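Local coordinates for oxalate biosynthetic component 1 (Burkholderia thailandensis, PDB 5IKY), which produces oxalate in quorum sensing-dependent oxalogenesis, combining serine hydrolase activity with an additional lyase activity, at residues Pro530-Phe535 with Leu707-Ser712; Cys695-Asn698 with Asn703-Asn706; Gly1055-Leu1058 with Arg1064-Asp1067. All blocks are in the same frame, centred on the assembly; numbering follows the deposited sequence.

Contact 1: Pro530-Phe535 with Leu707-Ser712; sequences PDVALF and LGLRQS
Leu709 points its isobutyl group at the first turns of helix 530-541 and meets Val532 and Phe535, which lie one turn apart on the same side of that helix. Its CB and CG serve mainly as a stalk, since neither comes within 4.2 Å of the helical segment. The fork beyond CG makes the contact. With chi2 at 178°, CD1 prolongs the extended line of the side chain and comes to 3.9 Å from Phe535 CD2; it also reaches Phe535 CG at 4.1 Å, so it meets the ring at the corner nearest the backbone, at a slant. CD2 branches off to the other partner, 3.9 Å from Val532 CG1, while remaining 4.2 Å from Phe535 CD2. One methyl therefore serves the ring mainly, and the other bridges the ring and the valine.

The helix offers matching groups. Val532 turns CG1 opposite its own backbone N (chi1 163°), which leaves that methyl in the path of the leucine fork. All three side chains are buried and no hydrogen bond crosses between the segments, so dispersion and the exclusion of water account for the contact. Leu709 itself is held in a short 3-10 turn closed by Gln711 N to Gly708 O at 3.1 Å, and Arg710, the next residue, heads away from the helix, roughly at right angles to Leu709.

Its guanidinium donates to the carbonyl oxygens of Leu1001 and Ser1006. On another flank of the helix, Leu534 packs against helices 562-579 and 682-690. Helix 530-541 is thus packed by those helices and by the turn that leads from strand 704-705 into helix 715-734.

Contact 2: Cys695-Asn698 with Asn703-Asn706; sequences CRYN and NVVN
This is a small antiparallel beta hairpin in the cap-domain region, pairing Cys695-Asn698 with Asn703-Asn706 through a four-residue connection. Arg696 and Val705 form a hydrogen-bonded pair: Val705 N donates to Arg696 O at 2.8 Å, nearly straight at 165°, whereas the return bond from Arg696 N to Val705 O is weak. Tyr697 and Val704 follow as a non-hydrogen-bonded pair on the other face. Cys695 N to Asn706 O, at 3.1 Å, closes one end. At the turn end, Asn698 N donates to Asn703 O, and Asn698 OD1 receives Asn703 N at 2.9 Å from well above the amide plane. A chi1 of 59° folds that amide back over the backbone, and OD1 also takes the N-H of Ser702, tying the turn to the strand.

On the Arg696 face, Val705 CG2 sits over the centre of the guanidinium, 3.9 Å above its plane. Arg696 NH1 and Asn706 ND2 approach to 3.3 Å although both are donors. Both donate to Asp531 OD2, which probably accounts for the closeness; the carboxylate probably offsets the positive charge of the guanidinium, one face of which lies against the valine methyl.

Contact 3: Gly1055-Leu1058 with Arg1064-Asp1067; sequences GVFL and RLDD
Leu1065 and Phe1057 meet through a single methyl: CD2 of the leucine lies 4.3 Å from Phe1057 CD2, approaching the ring obliquely. The same methyl stands 4.0 Å from Leu1058 O, so it fills the corner between an aromatic ring and the carbonyl of the next residue. The conformation of Leu1065 accounts for this. Its CG lies opposite the carbonyl carbon (chi1 -64°) and the chain then runs out extended, with CD1 as its far tip and CD2 as the branch turned to Phe1057. Across from it, Phe1057 holds its ring over its own backbone, between N and the carbonyl carbon (chi1 65°). That rotamer lays the ring across the approach of Leu1065 so that CD2, on its flank, is the atom that meets the methyl; the ring of Tyr1032 stacks on Phe1057.

Leu1058 behaves differently. It contributes only its main chain here, while its isobutyl group packs on Arg1073 and Tyr1074 of helix 1071-1076. Arg1064 likewise turns its side chain from the contact, toward Leu1024, and only its carbonyl comes near: Arg1064 O and Leu1058 O are 3.7 Å apart, two acceptors with no bond between them.

The two segments, both in the loop between strand 1049-1054 and helix 1071-1076, share no hydrogen bond. Asn996 links them instead, its OD1 accepting from Leu1058 N and its ND2 donating weakly to Leu1065 O. Tyr1032 OH binds Phe1057 O, and Asp1060 OD1 binds Arg1064 N. One loose methyl-to-ring contact is thus the apolar link between segments several of whose main-chain groups bond to different side chains.

How the contacts relate
The three contacts form a chain of neighbours with contact 2 in the middle. Its centre lies 11 Å from that of contact 1, and they join through Asp531 OD2, which is 3.0 Å from Arg696 NH1 and 2.9 Å from Asn706 ND2; Asn706 leads directly into Leu707. Contact 3, centred 12 Å from contact 2, touches it through Tyr697 OH, 2.7 Å from Leu1065 O in a weak hydrogen bond. Contacts 1 and 3 do not touch, their nearest atoms being about 10 Å apart. The hairpin of the cap region thus links helix 530-541 to a loop of the alpha/beta-hydrolase region. None of the three includes the magnesium ligands His227 and Glu477.

Contact 1: Pro530-Phe535 with Leu707-Ser712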
# COMPACT_ATOMS: atom_id res chain seq x y z
N PRO A 530 7.21 13.61 9.90
CA PRO A 530 8.48 14.12 10.43
C PRO A 530 9.72 13.70 9.63
O PRO A 530 10.60 14.53 9.41
CB PRO A 530 8.53 13.53 11.85
CG PRO A 530 7.10 13.36 12.22
CD PRO A 530 6.39 12.98 10.95
N ASP A 531 9.79 12.44 9.21
CA ASP A 531 10.96 11.95 8.49
C ASP A 531 11.04 12.56 7.09
O ASP A 531 12.13 12.86 6.60
CB ASP A 531 10.97 10.42 8.42
CG ASP A 531 9.80 9.85 7.65
OD1 ASP A 531 8.72 10.48 7.64
OD2 ASP A 531 9.95 8.76 7.05
N VAL A 532 9.89 12.75 6.45
CA VAL A 532 9.83 13.44 5.17
C VAL A 532 10.29 14.89 5.33
O VAL A 532 11.01 15.43 4.48
CB VAL A 532 8.40 13.40 4.57
CG1 VAL A 532 8.23 14.45 3.48
CG2 VAL A 532 8.10 12.02 4.02
N ALA A 533 9.87 15.51 6.42
CA ALA A 533 10.25 16.89 6.72
C ALA A 533 11.74 17.00 7.00
O ALA A 533 12.38 17.98 6.61
CB ALA A 533 9.45 17.42 7.90
N LEU A 534 12.30 16.00 7.67
CA LEU A 534 13.71 16.01 8.02
C LEU A 534 14.59 15.89 6.78
O LEU A 534 15.62 16.56 6.67
CB LEU A 534 14.03 14.89 9.01
CG LEU A 534 15.45 14.91 9.58
CD1 LEU A 534 15.69 16.21 10.33
CD2 LEU A 534 15.69 13.71 10.48
N PHE A 535 14.18 15.05 5.84
CA PHE A 535 14.92 14.89 4.59
C PHE A 535 14.89 16.17 3.76
O PHE A 535 15.90 16.57 3.18
CB PHE A 535 14.35 13.72 3.77
CG PHE A 535 15.16 13.41 2.53
CD1 PHE A 535 16.27 12.59 2.61
CD2 PHE A 535 14.80 13.94 1.30
CE1 PHE A 535 17.02 12.31 1.48
CE2 PHE A 535 15.55 13.67 0.17
CZ PHE A 535 16.65 12.85 0.26
N LEU A 707 7.61 7.65 -1.45
CA LEU A 707 7.96 7.60 -2.87
C LEU A 707 7.98 8.99 -3.49
O LEU A 707 8.52 9.19 -4.58
CB LEU A 707 6.99 6.71 -3.63
CG LEU A 707 6.95 5.25 -3.20
CD1 LEU A 707 5.86 4.49 -3.93
CD2 LEU A 707 8.31 4.61 -3.45
N GLY A 708 7.39 9.96 -2.79
CA GLY A 708 7.27 11.31 -3.30
C GLY A 708 8.58 12.07 -3.34
O GLY A 708 8.78 12.91 -4.22
N LEU A 709 9.48 11.76 -2.41
CA LEU A 709 10.76 12.45 -2.31
C LEU A 709 11.58 12.38 -3.60
O LEU A 709 12.35 13.29 -3.90
CB LEU A 709 11.58 11.88 -1.15
CG LEU A 709 10.96 12.02 0.24
CD1 LEU A 709 11.84 11.36 1.29
CD2 LEU A 709 10.71 13.49 0.58
N ARG A 710 11.40 11.30 -4.37
CA ARG A 710 12.15 11.10 -5.61
C ARG A 710 11.90 12.18 -6.65
O ARG A 710 12.75 12.44 -7.51
CB ARG A 710 11.80 9.74 -6.23
CG ARG A 710 11.79 8.57 -5.26
CD ARG A 710 11.67 7.24 -6.01
NE ARG A 710 10.63 7.28 -7.03
CZ ARG A 710 10.78 6.83 -8.27
NH1 ARG A 710 11.93 6.29 -8.65
NH2 ARG A 710 9.78 6.91 -9.13
N GLN A 711 10.73 12.82 -6.58
CA GLN A 711 10.31 13.76 -7.62
C GLN A 711 10.82 15.18 -7.37
O GLN A 711 10.66 16.06 -8.21
CB GLN A 711 8.79 13.77 -7.73
CG GLN A 711 8.21 12.40 -8.01
CD GLN A 711 8.87 11.73 -9.20
OE1 GLN A 711 9.04 12.34 -10.26
NE2 GLN A 711 9.26 10.47 -9.03
N SER A 712 11.43 15.39 -6.21
CA SER A 712 12.05 16.67 -5.88
C SER A 712 13.15 17.04 -6.88
O SER A 712 13.91 16.18 -7.31
CB SER A 712 12.63 16.64 -4.47
OG SER A 712 13.47 17.76 -4.25

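Contact 2: Cys695-Asn698 with Asn703-Asn706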
# COMPACT_ATOMS: atom_id res chain seq x y z
N CYS A 695 11.82 5.93 -0.03
CA CYS A 695 11.49 4.57 -0.46
C CYS A 695 11.69 3.53 0.65
O CYS A 695 12.36 2.52 0.47
CB CYS A 695 12.32 4.20 -1.69
SG CYS A 695 12.13 5.36 -3.05
N ARG A 696 11.08 3.81 1.80
CA ARG A 696 11.09 2.91 2.94
C ARG A 696 10.13 1.74 2.76
O ARG A 696 9.18 1.82 1.97
CB ARG A 696 10.71 3.68 4.21
CG ARG A 696 11.85 4.07 5.12
CD ARG A 696 11.29 4.83 6.32
NE ARG A 696 10.14 4.14 6.91
CZ ARG A 696 8.99 4.73 7.23
NH1 ARG A 696 8.83 6.02 7.03
NH2 ARG A 696 8.01 4.01 7.76
N TYR A 697 10.36 0.66 3.50
CA TYR A 697 9.35 -0.38 3.65
C TYR A 697 8.45 -0.02 4.82
O TYR A 697 8.87 0.69 5.74
CB TYR A 697 9.99 -1.75 3.91
CG TYR A 697 10.57 -2.44 2.70
CD1 TYR A 697 9.75 -2.89 1.67
CD2 TYR A 697 11.93 -2.66 2.59
CE1 TYR A 697 10.28 -3.52 0.56
CE2 TYR A 697 12.47 -3.29 1.49
CZ TYR A 697 11.65 -3.72 0.48
OH TYR A 697 12.19 -4.35 -0.61
N ASN A 698 7.22 -0.50 4.80
CA ASN A 698 6.39 -0.44 5.99
C ASN A 698 6.81 -1.59 6.92
O ASN A 698 7.69 -2.37 6.57
CB ASN A 698 4.90 -0.52 5.64
CG ASN A 698 4.53 -1.78 4.89
OD1 ASN A 698 5.40 -2.48 4.37
ND2 ASN A 698 3.24 -2.05 4.80
N ASN A 703 4.45 -2.95 1.68
CA ASN A 703 4.34 -1.78 0.82
C ASN A 703 5.59 -0.92 0.88
O ASN A 703 6.43 -1.08 1.76
CB ASN A 703 3.11 -0.96 1.23
CG ASN A 703 2.64 -0.02 0.14
OD1 ASN A 703 2.88 -0.25 -1.05
ND2 ASN A 703 1.98 1.06 0.54
N VAL A 704 5.71 -0.00 -0.08
CA VAL A 704 6.82 0.94 -0.10
C VAL A 704 6.29 2.36 0.10
O VAL A 704 5.35 2.78 -0.58
CB VAL A 704 7.60 0.86 -1.43
CG1 VAL A 704 8.84 1.74 -1.37
CG2 VAL A 704 7.99 -0.58 -1.73
N VAL A 705 6.89 3.09 1.03
CA VAL A 705 6.42 4.43 1.36
C VAL A 705 7.48 5.49 1.06
O VAL A 705 8.61 5.16 0.70
CB VAL A 705 6.02 4.53 2.85
CG1 VAL A 705 5.11 3.38 3.22
CG2 VAL A 705 7.25 4.54 3.73
N ASN A 706 7.10 6.76 1.21
CA ASN A 706 7.97 7.91 0.92
C ASN A 706 8.50 7.89 -0.50
O ASN A 706 9.69 8.11 -0.74
CB ASN A 706 9.14 7.96 1.91
CG ASN A 706 8.68 8.19 3.34
OD1 ASN A 706 7.58 8.70 3.58
ND2 ASN A 706 9.52 7.82 4.30

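Contact 3: Gly1055-Leu1058 with Arg1064-Asp1067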
# COMPACT_ATOMS: atom_id res chain seq x y z
N GLY A 1055 4.77 -2.50 -13.55
CA GLY A 1055 4.01 -3.46 -12.77
C GLY A 1055 4.86 -4.61 -12.27
O GLY A 1055 4.36 -5.53 -11.63
N VAL A 1056 6.16 -4.56 -12.57
CA VAL A 1056 7.08 -5.59 -12.13
C VAL A 1056 7.28 -5.52 -10.62
O VAL A 1056 7.48 -4.44 -10.06
CB VAL A 1056 8.45 -5.47 -12.83
CG1 VAL A 1056 9.39 -6.58 -12.36
CG2 VAL A 1056 8.28 -5.51 -14.34
N PHE A 1057 7.21 -6.67 -9.96
CA PHE A 1057 7.58 -6.76 -8.55
C PHE A 1057 8.11 -8.16 -8.25
O PHE A 1057 7.88 -9.09 -9.02
CB PHE A 1057 6.39 -6.42 -7.64
CG PHE A 1057 5.25 -7.40 -7.73
CD1 PHE A 1057 4.25 -7.23 -8.67
CD2 PHE A 1057 5.17 -8.47 -6.86
CE1 PHE A 1057 3.19 -8.12 -8.75
CE2 PHE A 1057 4.12 -9.37 -6.93
CZ PHE A 1057 3.13 -9.19 -7.88
N LEU A 1058 8.84 -8.29 -7.15
CA LEU A 1058 9.47 -9.56 -6.81
C LEU A 1058 9.04 -10.04 -5.43
O LEU A 1058 9.13 -9.30 -4.45
CB LEU A 1058 10.99 -9.43 -6.87
CG LEU A 1058 11.58 -8.85 -8.15
CD1 LEU A 1058 13.10 -8.77 -8.05
CD2 LEU A 1058 11.16 -9.67 -9.36
N ARG A 1064 6.40 -11.81 0.62
CA ARG A 1064 6.41 -10.38 0.92
C ARG A 1064 7.24 -9.63 -0.12
O ARG A 1064 7.46 -10.14 -1.23
CB ARG A 1064 6.95 -10.13 2.32
CG ARG A 1064 5.99 -10.54 3.43
CD ARG A 1064 4.68 -9.77 3.32
NE ARG A 1064 3.74 -10.11 4.39
CZ ARG A 1064 2.48 -10.45 4.18
NH1 ARG A 1064 1.99 -10.51 2.95
NH2 ARG A 1064 1.69 -10.74 5.21
N LEU A 1065 7.70 -8.44 0.22
CA LEU A 1065 8.38 -7.58 -0.75
C LEU A 1065 9.82 -7.25 -0.38
O LEU A 1065 10.46 -6.43 -1.04
CB LEU A 1065 7.59 -6.28 -0.93
CG LEU A 1065 6.18 -6.43 -1.52
CD1 LEU A 1065 5.49 -5.07 -1.60
CD2 LEU A 1065 6.24 -7.10 -2.89
N ASP A 1066 10.34 -7.89 0.66
CA ASP A 1066 11.73 -7.68 1.07
C ASP A 1066 12.69 -8.33 0.07
O ASP A 1066 12.29 -9.21 -0.69
CB ASP A 1066 11.96 -8.23 2.48
CG ASP A 1066 13.24 -7.70 3.10
OD1 ASP A 1066 14.01 -7.01 2.40
OD2 ASP A 1066 13.48 -7.97 4.30
N ASP A 1067 13.94 -7.88 0.09
CA ASP A 1067 15.01 -8.45 -0.74
C ASP A 1067 14.66 -8.38 -2.23
O ASP A 1067 14.75 -9.37 -2.95
CB ASP A 1067 15.30 -9.89 -0.31
CG ASP A 1067 16.58 -10.44 -0.91
OD1 ASP A 1067 17.67 -10.02 -0.47
OD2 ASP A 1067 16.49 -11.29 -1.82